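Local coordinates for blue copper protein (PDB 3EF4), which binds one copper ion in a type 1 (blue) site and probably carries electrons between redox partners in the bacterial periplasm, at residues A[77-80]-A[81-84]. Sequence-based numbering, arbitrary orientation.
With CU (copper (II) ion), chain D; PO4 (phosphate ion), chain H.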
ATOM      1  N   LEU A  77       0.805  -0.680   2.996  1.00  7.81           N
ATOM      2  CA  LEU A  77       0.357   0.564   3.607  1.00  7.82           C
ATOM      3  C   LEU A  77      -1.154   0.531   3.733  1.00  7.92           C
ATOM      4  O   LEU A  77      -1.849  -0.124   2.981  1.00  8.25           O
ATOM      5  CB  LEU A  77       0.831   1.798   2.860  1.00  8.27           C
ATOM      6  CG  LEU A  77       2.332   1.986   2.730  1.00  9.08           C
ATOM      7  CD1 LEU A  77       2.890   1.306   1.505  1.00  9.41           C
ATOM      8  CD2 LEU A  77       2.697   3.472   2.715  1.00 10.00           C
ATOM      9  N   LYS A  78      -1.645   1.297   4.715  1.00  8.41           N
ATOM     10  CA  LYS A  78      -3.038   1.478   4.931  1.00  8.26           C
ATOM     11  C   LYS A  78      -3.388   2.960   4.981  1.00  8.19           C
ATOM     12  O   LYS A  78      -2.550   3.798   5.201  1.00  8.81           O
ATOM     13  CB  LYS A  78      -3.486   0.823   6.273  1.00  9.49           C
ATOM     14  CG  LYS A  78      -2.800   1.430   7.488  1.00 10.48           C
ATOM     15  CD  LYS A  78      -3.301   0.794   8.788  1.00 12.85           C
ATOM     16  CE  LYS A  78      -2.468   1.307   9.965  1.00 17.73           C
ATOM     17  NZ  LYS A  78      -2.897   0.718  11.248  1.00 21.53           N
ATOM     18  N   CYS A  79      -4.689   3.204   4.837  1.00  8.92           N
ATOM     19  CA  CYS A  79      -5.312   4.466   5.204  1.00  9.11           C
ATOM     20  C   CYS A  79      -5.909   4.263   6.588  1.00  9.56           C
ATOM     21  O   CYS A  79      -6.705   3.340   6.779  1.00 10.10           O
ATOM     22  CB  CYS A  79      -6.370   4.864   4.208  1.00 10.00           C
ATOM     23  SG  CYS A  79      -7.404   6.216   4.781  1.00 10.44           S
ATOM     24  N   ALA A  80      -5.473   5.071   7.564  1.00  9.64           N
ATOM     25  CA  ALA A  80      -5.873   4.811   8.935  1.00 10.76           C
ATOM     26  C   ALA A  80      -7.390   4.784   9.125  1.00 11.01           C
ATOM     27  O   ALA A  80      -7.889   3.797   9.686  1.00 12.49           O
ATOM     28  CB  ALA A  80      -5.265   5.838   9.879  1.00 13.20           C
ATOM     29  N   PRO A  81      -8.168   5.760   8.737  1.00 11.10           N
ATOM     30  CA  PRO A  81      -9.593   5.651   8.973  1.00 11.48           C
ATOM     31  C   PRO A  81     -10.313   4.619   8.134  1.00 10.80           C
ATOM     32  O   PRO A  81     -11.426   4.236   8.504  1.00 11.62           O
ATOM     33  CB  PRO A  81     -10.084   7.067   8.615  1.00 14.13           C
ATOM     34  CG  PRO A  81      -9.110   7.567   7.634  1.00 11.94           C
ATOM     35  CD  PRO A  81      -7.759   7.064   8.123  1.00 11.80           C
ATOM     36  N   HIS A  82      -9.716   4.213   7.012  1.00 10.51           N
ATOM     37  CA  HIS A  82     -10.429   3.309   6.124  1.00  9.79           C
ATOM     38  C   HIS A  82      -9.856   1.916   5.981  1.00  9.82           C
ATOM     39  O   HIS A  82     -10.320   1.146   5.158  1.00 10.65           O
ATOM     40  CB  HIS A  82     -10.618   3.926   4.738  1.00 10.81           C
ATOM     41  CG  HIS A  82     -11.361   5.224   4.786  1.00 10.96           C
ATOM     42  ND1 HIS A  82     -10.808   6.312   4.147  1.00 10.56           N
ATOM     43  CD2 HIS A  82     -12.535   5.590   5.304  1.00 11.65           C
ATOM     44  CE1 HIS A  82     -11.659   7.328   4.328  1.00 11.49           C
ATOM     45  NE2 HIS A  82     -12.693   6.904   5.053  1.00 11.63           N
ATOM     46  N   TYR A  83      -8.883   1.560   6.810  1.00 10.68           N
ATOM     47  CA  TYR A  83      -8.291   0.222   6.677  1.00 10.52           C
ATOM     48  C   TYR A  83      -9.307  -0.868   6.794  1.00 12.13           C
ATOM     49  O   TYR A  83      -9.338  -1.808   5.992  1.00 13.22           O
ATOM     50  CB  TYR A  83      -7.228   0.037   7.733  1.00 11.47           C
ATOM     51  CG  TYR A  83      -6.324  -1.155   7.585  1.00 10.70           C
ATOM     52  CD1 TYR A  83      -5.920  -1.656   6.367  1.00 10.46           C
ATOM     53  CD2 TYR A  83      -5.840  -1.787   8.718  1.00 13.09           C
ATOM     54  CE1 TYR A  83      -5.089  -2.728   6.277  1.00 12.14           C
ATOM     55  CE2 TYR A  83      -4.986  -2.869   8.637  1.00 14.43           C
ATOM     56  CZ  TYR A  83      -4.608  -3.356   7.403  1.00 12.58           C
ATOM     57  OH  TYR A  83      -3.769  -4.419   7.262  1.00 15.19           O
ATOM     58  N   GLY A  84     -10.203  -0.729   7.769  1.00 13.17           N
ATOM     59  CA  GLY A  84     -11.269  -1.684   7.938  1.00 16.14           C
ATOM     60  C   GLY A  84     -12.262  -1.762   6.833  1.00 14.75           C
ATOM     61  O   GLY A  84     -12.998  -2.760   6.668  1.00 17.71           O
TER
HETATM   62 CU    CU D 401      -8.985   6.441   3.258  1.00 11.31          CU
HETATM   63  P   PO4 H 405      -2.486   4.045  13.589  1.00 33.25           P
HETATM   64  O1  PO4 H 405      -3.979   4.360  13.225  1.00 44.72           O
HETATM   65  O2  PO4 H 405      -2.090   2.610  13.028  1.00 41.25           O
HETATM   66  O3  PO4 H 405      -1.532   5.123  12.919  1.00 40.98           O
HETATM   67  O4  PO4 H 405      -2.288   4.045  15.145  1.00 44.92           O
HETATM   68  O   HOH W   1     -10.005   1.061  10.085  1.00 37.67           O
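Cys79 and His82 meet through the copper ion they both hold, three residues apart on one tight turn. The thiolate SG of Cys79 binds the metal at 2.2 Å and ND1 of His82 binds it at 2.0 Å; His41 and Met87 complete the blue-copper site. SG lies anti to the Cys79 backbone N (chi1 168°), beside the carbonyl carbon, and sits 3.5 Å from ND1 of His82, approaching that ring obliquely. Cysteine suits the place as a soft, covalent copper ligand, and histidine presents ND1, the ring nitrogen nearer its backbone, to the metal.

The turn is closed at the backbone by a weak, bent bond from His82 N to Cys79 O (3.1 Å, 130°). Pro81, whose ring stiffens the bend and has no N-H to donate, sets its CG 3.6 Å from SG of Cys79 and above one face of the His82 ring, offset toward its rim. Asn42 OD1 accepts a bond from Ala80 N, tying the turn to the loop after His41.

Farther out, Lys78 at the end of strand 73-78 packs on Tyr83. The lysine crosses the tyrosine at about a right angle, its CB over one ring face, 3.9 Å from the ring centroid and 27° off the normal, a CH-pi contact. Its extended chain continues past CD2 of Tyr83 to a phosphate, probably from the crystallisation liquor, where NZ donates to O2. Tyr83 OH is hydrogen-bonded to the hydroxyl of Tyr105, in the segment joining the two helices; an alanine in place of Tyr83 would probably deprive one side of the Lys78 chain of its ring cover and leave the Tyr105 hydroxyl without this mate. Two ligands three residues apart on one short turn probably limit each other's movement, consistent with the low reorganisation energy of blue copper sites.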